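Local coordinates for putative nisin-resistance protein (Streptococcus agalactiae 515, PDB 4Y68) that is probably a lipoprotein and peptidase of family S41 that recognises and cleaves the lantibiotic nisin, conferring resistance to it, at residues I39-S50 against V79-G88; Y150-T161 against V216-A227. All coordinates share one frame; numbering follows the deposited sequence.

Interaction 1: residues I39-S50 against V79-G88; sequences ILDRVEQRGLYS and VQEAVRYGGG
Val43 and Val83 both hold CG1 anti to the backbone N (chi1 170° for Val43), which leaves each CG2 anti to the carbonyl carbon, and these two CG2 methyls meet between the helices. The motif is a parallel helix pair from the helical N-terminal part of the chain. Helices 32-46 and 72-87 run the same way, with segment axes 9.5 Å apart and 9° between them. Helix 55-66 links the two in sequence and packs on both, through Leu40 and Val79 on Ser62.

At the start of the segments the contact is aliphatic. Leu40 CD2 presses on Ala82 CB at 3.5 Å, tighter than usual for two carbons, and also reaches Val79 CG1. Ile39 comes to Val79 at about a right angle. Its CD1 touches Val79 CG2, while its CG2 lies 3.9 Å from Val83 CG2.

Further along, glycines let the backbones close in. Gly47 CA and Gly87 CA are 4.7 Å apart. Gly86 has no side chain, so Val43 CG1 can lie 3.9 Å from Gly86 CA and Ser50 CB can settle against the same atom. Gly88 leaves the helix with positive phi, and its backbone passes the edge of the Tyr49 ring.

The turn after helix 32-46 folds over the end of helix 72-87. Tyr49 CB lies 3.4 Å from Tyr85 O. With CG beside its own backbone N, the ring turns its edge to the peptide carbonyl of Gly87. Leu48 CB sits over one face of the Tyr49 ring, and the hydroxyl bonds to Glu284. The one hydrogen bond across the segments runs from Tyr49 N to Gly86 O, at 3.0 Å, with the donor tilted 30° from the carbonyl plane.

Interaction 2: residues Y150-T161 against V216-A227; sequences YKGLILDLSNNT and VPIAIITNHKTA
Leu153 and Pro217 begin a run of backbone hydrogen bonds that joins the two strands. Leu153 N gives to Pro217 O, and Ala219 N gives to Leu153 O. Leu155 N then bonds to Ala219 O at 2.7 Å, and Ile221 N to Leu155 O. Leu157 N to Ile221 O ends the run. Past the strands, Ala227 N bonds to Asn160 O.

The apolar contacts lie on both faces of the sheet. Ile154 and Ile221 share one face, where Ile154 CG2 meets Ile221 CD1 at 3.5 Å. Helix 297-308 packs on this face. On the other, Leu155 CD1 touches Ile218 CG2, and Leu157 CD1 reaches Ile220 CG2 at 3.7 Å. Val216 CG2 fits against Leu153 CD1 and also meets the edge of the Tyr150 ring.

These are adjacent parallel strands inside the mixed sheet of the S41 peptidase domain. Strand 118-122 lies beyond 152-156, and strand 243-247 beyond 218-222.

Side-chain polar bonds tie the turns after the strands. Asn159 and Asn223 clasp each other, with amide planes 57° apart. Asn159 N gives to Asn223 OD1 at 2.9 Å. Asn223 ND2 returns a nearly straight bond (174°) to Asn159 OD1, arriving above that carbonyl plane. Lys225 N, two residues on, also bonds to Asn223 OD1 and closes an Asx turn. It comes from the opposite face to Asn159 N, so two donors grip the oxygen. Thr226 has OG1 beside its backbone N, at chi1 -58°, and gives to Leu157 O at 2.8 Å. Thr226 OG1 also accepts from Asn223 N. Asn160 N meets Leu157 O from the other side of its plane. In a second Asx turn Asp156 OD1 takes both Ser158 N and Ser158 OG, the hydroxyl on its syn lone pair.

Interaction 1 and interaction 2 share no helix or strand. They lie on opposite sides of the chain's centre, with their own centres about 33 Å apart and nearest atoms about 13 Å apart. Both are largely buried, but interaction 2 also has exposed residues at its ends, outside the strands. Interaction 1 belongs to the N-terminal helices and joins them mainly by aliphatic side chains and close glycine backbone, with a single hydrogen bond between segments. Interaction 2 lies in the central sheet of the peptidase domain. There the backbones bond directly, aliphatic side chains pack on both faces, and asparagine and threonine side chains bind the turns.

Interaction 1: residues I39-S50 against V79-G88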
loop_
_atom_site.group_PDB
_atom_site.type_symbol
_atom_site.label_atom_id
_atom_site.label_comp_id
_atom_site.label_asym_id
_atom_site.label_seq_id
_atom_site.Cartn_x
_atom_site.Cartn_y
_atom_site.Cartn_z
ATOM N N ILE A 39 -14.076 -17.743 -3.539
ATOM C CA ILE A 39 -13.675 -16.380 -3.879
ATOM C C ILE A 39 -14.891 -15.457 -3.994
ATOM O O ILE A 39 -14.856 -14.318 -3.550
ATOM C CB ILE A 39 -12.869 -16.333 -5.184
ATOM C CG1 ILE A 39 -11.580 -17.163 -5.035
ATOM C CG2 ILE A 39 -12.581 -14.856 -5.575
ATOM C CD1 ILE A 39 -10.888 -17.486 -6.378
ATOM N N LEU A 40 -15.977 -15.960 -4.564
ATOM C CA LEU A 40 -17.191 -15.164 -4.704
ATOM C C LEU A 40 -17.778 -14.811 -3.331
ATOM O O LEU A 40 -18.193 -13.671 -3.110
ATOM C CB LEU A 40 -18.219 -15.902 -5.586
ATOM C CG LEU A 40 -17.791 -16.111 -7.051
ATOM C CD1 LEU A 40 -18.810 -16.948 -7.820
ATOM C CD2 LEU A 40 -17.555 -14.764 -7.785
ATOM N N ASP A 41 -17.782 -15.764 -2.401
ATOM C CA ASP A 41 -18.241 -15.482 -1.044
ATOM C C ASP A 41 -17.446 -14.330 -0.393
ATOM O O ASP A 41 -18.035 -13.414 0.185
ATOM C CB ASP A 41 -18.134 -16.740 -0.163
ATOM C CG ASP A 41 -19.191 -17.795 -0.497
ATOM O OD1 ASP A 41 -20.272 -17.454 -1.020
ATOM O OD2 ASP A 41 -18.942 -18.976 -0.218
ATOM N N ARG A 42 -16.116 -14.377 -0.486
ATOM C CA ARG A 42 -15.270 -13.333 0.103
ATOM C C ARG A 42 -15.540 -11.995 -0.523
ATOM O O ARG A 42 -15.657 -10.984 0.168
ATOM C CB ARG A 42 -13.784 -13.643 -0.078
ATOM C CG ARG A 42 -13.257 -14.678 0.833
ATOM C CD ARG A 42 -13.080 -14.152 2.255
ATOM N NE ARG A 42 -12.500 -15.218 3.062
ATOM C CZ ARG A 42 -12.660 -15.347 4.371
ATOM N NH1 ARG A 42 -13.384 -14.459 5.050
ATOM N NH2 ARG A 42 -12.095 -16.372 4.997
ATOM N N VAL A 43 -15.613 -11.994 -1.851
ATOM C CA VAL A 43 -15.860 -10.765 -2.580
ATOM C C VAL A 43 -17.171 -10.165 -2.120
ATOM O O VAL A 43 -17.228 -8.974 -1.790
ATOM C CB VAL A 43 -15.872 -11.005 -4.092
ATOM C CG1 VAL A 43 -16.378 -9.759 -4.827
ATOM C CG2 VAL A 43 -14.481 -11.389 -4.559
ATOM N N GLU A 44 -18.214 -10.993 -2.050
ATOM C CA GLU A 44 -19.498 -10.505 -1.576
ATOM C C GLU A 44 -19.410 -10.030 -0.109
ATOM O O GLU A 44 -20.015 -9.015 0.274
ATOM C CB GLU A 44 -20.596 -11.575 -1.739
ATOM C CG GLU A 44 -21.932 -11.122 -1.174
ATOM C CD GLU A 44 -23.176 -11.664 -1.906
ATOM O OE1 GLU A 44 -23.110 -12.143 -3.074
ATOM O OE2 GLU A 44 -24.260 -11.583 -1.289
ATOM N N GLN A 45 -18.641 -10.735 0.708
ATOM C CA GLN A 45 -18.607 -10.429 2.143
ATOM C C GLN A 45 -17.917 -9.085 2.456
ATOM O O GLN A 45 -18.303 -8.396 3.407
ATOM C CB GLN A 45 -17.920 -11.578 2.921
ATOM C CG GLN A 45 -17.682 -11.296 4.434
ATOM C CD GLN A 45 -16.835 -12.375 5.168
ATOM O OE1 GLN A 45 -15.670 -12.617 4.835
ATOM N NE2 GLN A 45 -17.435 -13.016 6.172
ATOM N N ARG A 46 -16.910 -8.696 1.671
ATOM C CA ARG A 46 -16.077 -7.550 2.069
ATOM C C ARG A 46 -15.833 -6.505 0.974
ATOM O O ARG A 46 -15.448 -5.369 1.278
ATOM C CB ARG A 46 -14.719 -8.043 2.592
ATOM C CG ARG A 46 -14.756 -8.904 3.863
ATOM C CD ARG A 46 -15.165 -8.083 5.105
ATOM N NE ARG A 46 -14.279 -6.933 5.350
ATOM C CZ ARG A 46 -14.638 -5.828 6.007
ATOM N NH1 ARG A 46 -15.878 -5.707 6.479
ATOM N NH2 ARG A 46 -13.762 -4.832 6.177
ATOM N N GLY A 47 -16.039 -6.883 -0.285
ATOM C CA GLY A 47 -15.794 -5.980 -1.403
ATOM C C GLY A 47 -16.689 -4.757 -1.326
ATOM O O GLY A 47 -17.844 -4.866 -0.921
ATOM N N LEU A 48 -16.174 -3.594 -1.714
ATOM C CA LEU A 48 -16.942 -2.351 -1.583
ATOM C C LEU A 48 -18.220 -2.301 -2.416
ATOM O O LEU A 48 -19.193 -1.679 -1.997
ATOM C CB LEU A 48 -16.080 -1.145 -1.953
ATOM C CG LEU A 48 -15.007 -0.772 -0.932
ATOM C CD1 LEU A 48 -14.125 0.280 -1.534
ATOM C CD2 LEU A 48 -15.667 -0.242 0.344
ATOM N N TYR A 49 -18.198 -2.968 -3.575
ATOM C CA TYR A 49 -19.189 -2.801 -4.632
ATOM C C TYR A 49 -20.021 -4.059 -4.895
ATOM O O TYR A 49 -20.815 -4.099 -5.829
ATOM C CB TYR A 49 -18.488 -2.386 -5.931
ATOM C CG TYR A 49 -17.549 -1.242 -5.709
ATOM C CD1 TYR A 49 -16.179 -1.411 -5.822
ATOM C CD2 TYR A 49 -18.039 0.020 -5.350
ATOM C CE1 TYR A 49 -15.307 -0.340 -5.602
ATOM C CE2 TYR A 49 -17.183 1.087 -5.123
ATOM C CZ TYR A 49 -15.819 0.897 -5.254
ATOM O OH TYR A 49 -14.982 1.945 -5.028
ATOM N N SER A 50 -19.850 -5.072 -4.056
ATOM C CA SER A 50 -20.390 -6.383 -4.350
ATOM C C SER A 50 -21.792 -6.557 -3.770
ATOM O O SER A 50 -22.028 -7.424 -2.933
ATOM C CB SER A 50 -19.436 -7.446 -3.813
ATOM O OG SER A 50 -19.179 -7.218 -2.436
ATOM N N VAL A 79 -13.742 -16.086 -12.312
ATOM C CA VAL A 79 -14.264 -15.100 -11.337
ATOM C C VAL A 79 -13.640 -13.702 -11.457
ATOM O O VAL A 79 -13.945 -12.806 -10.672
ATOM C CB VAL A 79 -14.067 -15.594 -9.888
ATOM C CG1 VAL A 79 -14.748 -16.961 -9.688
ATOM C CG2 VAL A 79 -12.584 -15.671 -9.546
ATOM N N GLN A 80 -12.741 -13.534 -12.420
ATOM C CA GLN A 80 -12.041 -12.276 -12.630
ATOM C C GLN A 80 -12.987 -11.077 -12.782
ATOM O O GLN A 80 -12.749 -10.010 -12.187
ATOM C CB GLN A 80 -11.146 -12.405 -13.854
ATOM C CG GLN A 80 -10.242 -11.217 -14.152
ATOM C CD GLN A 80 -9.207 -11.557 -15.249
ATOM O OE1 GLN A 80 -9.383 -12.521 -16.007
ATOM N NE2 GLN A 80 -8.121 -10.784 -15.314
ATOM N N GLU A 81 -14.051 -11.240 -13.572
ATOM C CA GLU A 81 -15.003 -10.139 -13.782
ATOM C C GLU A 81 -15.662 -9.778 -12.449
ATOM O O GLU A 81 -15.833 -8.610 -12.117
ATOM C CB GLU A 81 -16.065 -10.509 -14.836
ATOM C CG GLU A 81 -17.110 -9.421 -15.066
ATOM C CD GLU A 81 -18.315 -9.850 -15.928
ATOM O OE1 GLU A 81 -18.662 -11.056 -16.007
ATOM O OE2 GLU A 81 -18.928 -8.942 -16.524
ATOM N N ALA A 82 -16.012 -10.799 -11.685
ATOM C CA ALA A 82 -16.656 -10.627 -10.394
ATOM C C ALA A 82 -15.732 -9.908 -9.414
ATOM O O ALA A 82 -16.161 -9.032 -8.683
ATOM C CB ALA A 82 -17.080 -11.993 -9.833
ATOM N N VAL A 83 -14.461 -10.292 -9.399
ATOM C CA VAL A 83 -13.495 -9.639 -8.525
ATOM C C VAL A 83 -13.333 -8.183 -8.916
ATOM O O VAL A 83 -13.394 -7.292 -8.072
ATOM C CB VAL A 83 -12.124 -10.353 -8.558
ATOM C CG1 VAL A 83 -11.078 -9.554 -7.798
ATOM C CG2 VAL A 83 -12.243 -11.740 -7.946
ATOM N N ARG A 84 -13.138 -7.942 -10.205
ATOM C CA ARG A 84 -12.957 -6.588 -10.711
ATOM C C ARG A 84 -14.197 -5.728 -10.461
ATOM O O ARG A 84 -14.074 -4.551 -10.151
ATOM C CB ARG A 84 -12.618 -6.622 -12.211
ATOM C CG ARG A 84 -12.631 -5.260 -12.905
ATOM C CD ARG A 84 -11.759 -4.245 -12.170
ATOM N NE ARG A 84 -11.698 -2.942 -12.827
ATOM C CZ ARG A 84 -12.522 -1.931 -12.563
ATOM N NH1 ARG A 84 -13.489 -2.084 -11.668
ATOM N NH2 ARG A 84 -12.390 -0.772 -13.198
ATOM N N TYR A 85 -15.389 -6.314 -10.560
ATOM C CA TYR A 85 -16.604 -5.532 -10.339
ATOM C C TYR A 85 -16.842 -5.348 -8.852
ATOM O O TYR A 85 -17.127 -4.239 -8.390
ATOM C CB TYR A 85 -17.845 -6.180 -10.985
ATOM C CG TYR A 85 -19.081 -5.337 -10.766
ATOM C CD1 TYR A 85 -19.821 -5.459 -9.595
ATOM C CD2 TYR A 85 -19.484 -4.368 -11.709
ATOM C CE1 TYR A 85 -20.934 -4.651 -9.351
ATOM C CE2 TYR A 85 -20.615 -3.552 -11.481
ATOM C CZ TYR A 85 -21.331 -3.710 -10.300
ATOM O OH TYR A 85 -22.435 -2.942 -10.037
ATOM N N GLY A 86 -16.713 -6.444 -8.108
ATOM C CA GLY A 86 -17.083 -6.461 -6.704
ATOM C C GLY A 86 -16.114 -5.681 -5.856
ATOM O O GLY A 86 -16.478 -5.136 -4.820
ATOM N N GLY A 87 -14.871 -5.611 -6.309
ATOM C CA GLY A 87 -13.836 -4.948 -5.536
ATOM C C GLY A 87 -13.265 -3.700 -6.187
ATOM O O GLY A 87 -12.715 -2.846 -5.505
ATOM N N GLY A 88 -13.395 -3.588 -7.505
ATOM C CA GLY A 88 -12.891 -2.418 -8.212
ATOM C C GLY A 88 -11.483 -2.631 -8.715
ATOM O O GLY A 88 -10.917 -3.731 -8.572
#

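Interaction 2: residues Y150-T161 against V216-A227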
loop_
_atom_site.group_PDB
_atom_site.type_symbol
_atom_site.label_atom_id
_atom_site.label_comp_id
_atom_site.label_asym_id
_atom_site.label_seq_id
_atom_site.Cartn_x
_atom_site.Cartn_y
_atom_site.Cartn_z
ATOM N N TYR A 150 21.697 16.246 8.668
ATOM C CA TYR A 150 20.949 16.989 7.657
ATOM C C TYR A 150 20.066 18.028 8.320
ATOM O O TYR A 150 19.821 17.951 9.515
ATOM C CB TYR A 150 20.075 16.046 6.805
ATOM C CG TYR A 150 19.183 15.139 7.626
ATOM C CD1 TYR A 150 19.602 13.867 7.975
ATOM C CD2 TYR A 150 17.929 15.560 8.066
ATOM C CE1 TYR A 150 18.806 13.032 8.724
ATOM C CE2 TYR A 150 17.115 14.725 8.828
ATOM C CZ TYR A 150 17.560 13.465 9.146
ATOM O OH TYR A 150 16.782 12.619 9.896
ATOM N N LYS A 151 19.552 18.956 7.520
ATOM C CA LYS A 151 18.577 19.946 7.967
ATOM C C LYS A 151 17.275 19.855 7.155
ATOM O O LYS A 151 16.290 20.540 7.443
ATOM C CB LYS A 151 19.154 21.356 7.840
ATOM C CG LYS A 151 20.303 21.688 8.790
ATOM C CD LYS A 151 20.871 23.076 8.446
ATOM C CE LYS A 151 22.027 23.501 9.363
ATOM N NZ LYS A 151 22.721 24.741 8.844
ATOM N N GLY A 152 17.290 19.028 6.114
ATOM C CA GLY A 152 16.137 18.870 5.255
ATOM C C GLY A 152 16.187 17.547 4.521
ATOM O O GLY A 152 17.268 17.014 4.292
ATOM N N LEU A 153 15.019 17.027 4.142
ATOM C CA LEU A 153 14.926 15.721 3.480
ATOM C C LEU A 153 14.125 15.769 2.172
ATOM O O LEU A 153 13.183 16.543 2.024
ATOM C CB LEU A 153 14.304 14.708 4.436
ATOM C CG LEU A 153 15.138 14.411 5.689
ATOM C CD1 LEU A 153 14.341 13.685 6.782
ATOM C CD2 LEU A 153 16.360 13.598 5.310
ATOM N N ILE A 154 14.525 14.961 1.205
ATOM C CA ILE A 154 13.674 14.715 0.054
ATOM C C ILE A 154 13.331 13.242 0.072
ATOM O O ILE A 154 14.219 12.397 0.086
ATOM C CB ILE A 154 14.332 15.073 -1.285
ATOM C CG1 ILE A 154 14.832 16.508 -1.257
ATOM C CG2 ILE A 154 13.335 14.869 -2.432
ATOM C CD1 ILE A 154 15.343 17.000 -2.587
ATOM N N LEU A 155 12.037 12.949 0.115
ATOM C CA LEU A 155 11.537 11.590 0.166
ATOM C C LEU A 155 10.956 11.298 -1.184
ATOM O O LEU A 155 9.989 11.920 -1.570
ATOM C CB LEU A 155 10.472 11.432 1.235
ATOM C CG LEU A 155 10.846 11.784 2.671
ATOM C CD1 LEU A 155 9.654 11.507 3.570
ATOM C CD2 LEU A 155 12.066 10.994 3.116
ATOM N N ASP A 156 11.539 10.348 -1.898
ATOM C CA ASP A 156 11.169 10.099 -3.282
ATOM C C ASP A 156 10.391 8.794 -3.404
ATOM O O ASP A 156 10.945 7.699 -3.210
ATOM C CB ASP A 156 12.420 10.080 -4.168
ATOM C CG ASP A 156 12.095 9.880 -5.638
ATOM O OD1 ASP A 156 10.900 10.025 -6.036
ATOM O OD2 ASP A 156 13.044 9.587 -6.395
ATOM N N LEU A 157 9.100 8.941 -3.720
ATOM C CA LEU A 157 8.168 7.829 -3.867
ATOM C C LEU A 157 7.828 7.562 -5.327
ATOM O O LEU A 157 6.919 6.778 -5.600
ATOM C CB LEU A 157 6.865 8.102 -3.079
ATOM C CG LEU A 157 6.977 8.262 -1.545
ATOM C CD1 LEU A 157 5.750 8.931 -0.953
ATOM C CD2 LEU A 157 7.257 6.947 -0.830
ATOM N N SER A 158 8.517 8.236 -6.254
ATOM C CA SER A 158 8.367 7.928 -7.695
ATOM C C SER A 158 8.449 6.435 -7.949
ATOM O O SER A 158 9.314 5.761 -7.396
ATOM C CB SER A 158 9.447 8.617 -8.542
ATOM O OG SER A 158 9.460 10.021 -8.354
ATOM N N ASN A 159 7.560 5.909 -8.776
ATOM C CA ASN A 159 7.665 4.522 -9.200
ATOM C C ASN A 159 7.502 3.503 -8.089
ATOM O O ASN A 159 7.728 2.321 -8.322
ATOM C CB ASN A 159 9.017 4.268 -9.891
ATOM C CG ASN A 159 9.238 5.188 -11.091
ATOM O OD1 ASN A 159 8.281 5.593 -11.743
ATOM N ND2 ASN A 159 10.506 5.535 -11.368
ATOM N N ASN A 160 7.159 3.941 -6.881
ATOM C CA ASN A 160 6.871 2.980 -5.810
ATOM C C ASN A 160 5.408 2.581 -5.935
ATOM O O ASN A 160 4.524 3.391 -5.675
ATOM C CB ASN A 160 7.182 3.581 -4.432
ATOM C CG ASN A 160 6.871 2.643 -3.276
ATOM O OD1 ASN A 160 6.120 1.669 -3.409
ATOM N ND2 ASN A 160 7.429 2.957 -2.111
ATOM N N THR A 161 5.158 1.345 -6.362
ATOM C CA THR A 161 3.783 0.880 -6.626
ATOM C C THR A 161 3.196 0.109 -5.443
ATOM O O THR A 161 2.166 -0.574 -5.569
ATOM C CB THR A 161 3.717 -0.029 -7.871
ATOM O OG1 THR A 161 4.403 -1.250 -7.583
ATOM C CG2 THR A 161 4.390 0.646 -9.104
ATOM N N VAL A 216 12.365 18.288 10.557
ATOM C CA VAL A 216 12.993 19.127 9.559
ATOM C C VAL A 216 11.997 19.330 8.438
ATOM O O VAL A 216 11.068 18.545 8.286
ATOM C CB VAL A 216 14.269 18.486 8.975
ATOM C CG1 VAL A 216 15.328 18.297 10.037
ATOM C CG2 VAL A 216 13.924 17.150 8.337
ATOM N N PRO A 217 12.192 20.368 7.633
ATOM C CA PRO A 217 11.416 20.473 6.397
ATOM C C PRO A 217 11.549 19.197 5.587
ATOM O O PRO A 217 12.654 18.669 5.452
ATOM C CB PRO A 217 12.057 21.646 5.663
ATOM C CG PRO A 217 12.737 22.440 6.756
ATOM C CD PRO A 217 13.189 21.437 7.768
ATOM N N ILE A 218 10.435 18.705 5.067
ATOM C CA ILE A 218 10.443 17.489 4.281
ATOM C C ILE A 218 9.762 17.748 2.947
ATOM O O ILE A 218 8.616 18.217 2.905
ATOM C CB ILE A 218 9.735 16.338 5.005
ATOM C CG1 ILE A 218 10.540 15.881 6.225
ATOM C CG2 ILE A 218 9.502 15.161 4.049
ATOM C CD1 ILE A 218 9.775 14.952 7.151
ATOM N N ALA A 219 10.467 17.448 1.857
ATOM C CA ALA A 219 9.850 17.484 0.542
ATOM C C ALA A 219 9.579 16.058 0.057
ATOM O O ALA A 219 10.456 15.199 0.095
ATOM C CB ALA A 219 10.725 18.229 -0.442
ATOM N N ILE A 220 8.361 15.810 -0.393
ATOM C CA ILE A 220 7.993 14.488 -0.869
ATOM C C ILE A 220 7.715 14.492 -2.360
ATOM O O ILE A 220 6.923 15.288 -2.837
ATOM C CB ILE A 220 6.739 13.947 -0.154
ATOM C CG1 ILE A 220 6.946 13.906 1.354
ATOM C CG2 ILE A 220 6.436 12.555 -0.623
ATOM C CD1 ILE A 220 5.759 13.376 2.071
ATOM N N ILE A 221 8.334 13.577 -3.093
ATOM C CA ILE A 221 8.129 13.527 -4.539
ATOM C C ILE A 221 7.299 12.306 -4.935
ATOM O O ILE A 221 7.523 11.198 -4.432
ATOM C CB ILE A 221 9.484 13.512 -5.298
ATOM C CG1 ILE A 221 10.298 14.746 -4.936
ATOM C CG2 ILE A 221 9.273 13.401 -6.815
ATOM C CD1 ILE A 221 11.699 14.783 -5.574
ATOM N N THR A 222 6.325 12.522 -5.811
ATOM C CA THR A 222 5.487 11.457 -6.326
ATOM C C THR A 222 5.422 11.572 -7.846
ATOM O O THR A 222 5.614 12.655 -8.393
ATOM C CB THR A 222 4.060 11.527 -5.739
ATOM O OG1 THR A 222 3.407 12.721 -6.184
ATOM C CG2 THR A 222 4.085 11.521 -4.208
ATOM N N ASN A 223 5.142 10.471 -8.540
ATOM C CA ASN A 223 4.839 10.566 -9.963
ATOM C C ASN A 223 3.629 9.696 -10.267
ATOM O O ASN A 223 3.034 9.168 -9.338
ATOM C CB ASN A 223 6.053 10.205 -10.836
ATOM C CG ASN A 223 6.463 8.744 -10.746
ATOM O OD1 ASN A 223 5.946 7.989 -9.936
ATOM N ND2 ASN A 223 7.424 8.342 -11.597
ATOM N N HIS A 224 3.251 9.565 -11.543
ATOM C CA HIS A 224 2.027 8.860 -11.916
ATOM C C HIS A 224 2.017 7.385 -11.498
ATOM O O HIS A 224 0.956 6.776 -11.374
ATOM C CB HIS A 224 1.795 8.958 -13.433
ATOM C CG HIS A 224 1.238 10.276 -13.879
ATOM N ND1 HIS A 224 0.230 10.928 -13.197
ATOM C CD2 HIS A 224 1.556 11.071 -14.932
ATOM C CE1 HIS A 224 -0.054 12.064 -13.816
ATOM N NE2 HIS A 224 0.735 12.173 -14.871
ATOM N N LYS A 225 3.193 6.806 -11.281
ATOM C CA LYS A 225 3.278 5.390 -10.927
ATOM C C LYS A 225 3.162 5.160 -9.414
ATOM O O LYS A 225 2.855 4.055 -8.973
ATOM C CB LYS A 225 4.583 4.781 -11.444
ATOM C CG LYS A 225 4.649 4.599 -12.962
ATOM C CD LYS A 225 5.670 3.499 -13.324
ATOM C CE LYS A 225 6.073 3.520 -14.800
ATOM N NZ LYS A 225 4.906 3.649 -15.731
ATOM N N THR A 226 3.403 6.199 -8.627
ATOM C CA THR A 226 3.274 6.094 -7.164
ATOM C C THR A 226 1.918 5.534 -6.778
ATOM O O THR A 226 0.910 6.185 -7.011
ATOM C CB THR A 226 3.462 7.469 -6.494
ATOM O OG1 THR A 226 4.750 7.977 -6.846
ATOM C CG2 THR A 226 3.342 7.347 -4.951
ATOM N N ALA A 227 1.873 4.357 -6.166
ATOM C CA ALA A 227 0.577 3.703 -5.966
ATOM C C ALA A 227 0.409 2.962 -4.643
ATOM O O ALA A 227 1.365 2.465 -4.061
ATOM C CB ALA A 227 0.312 2.711 -7.122
#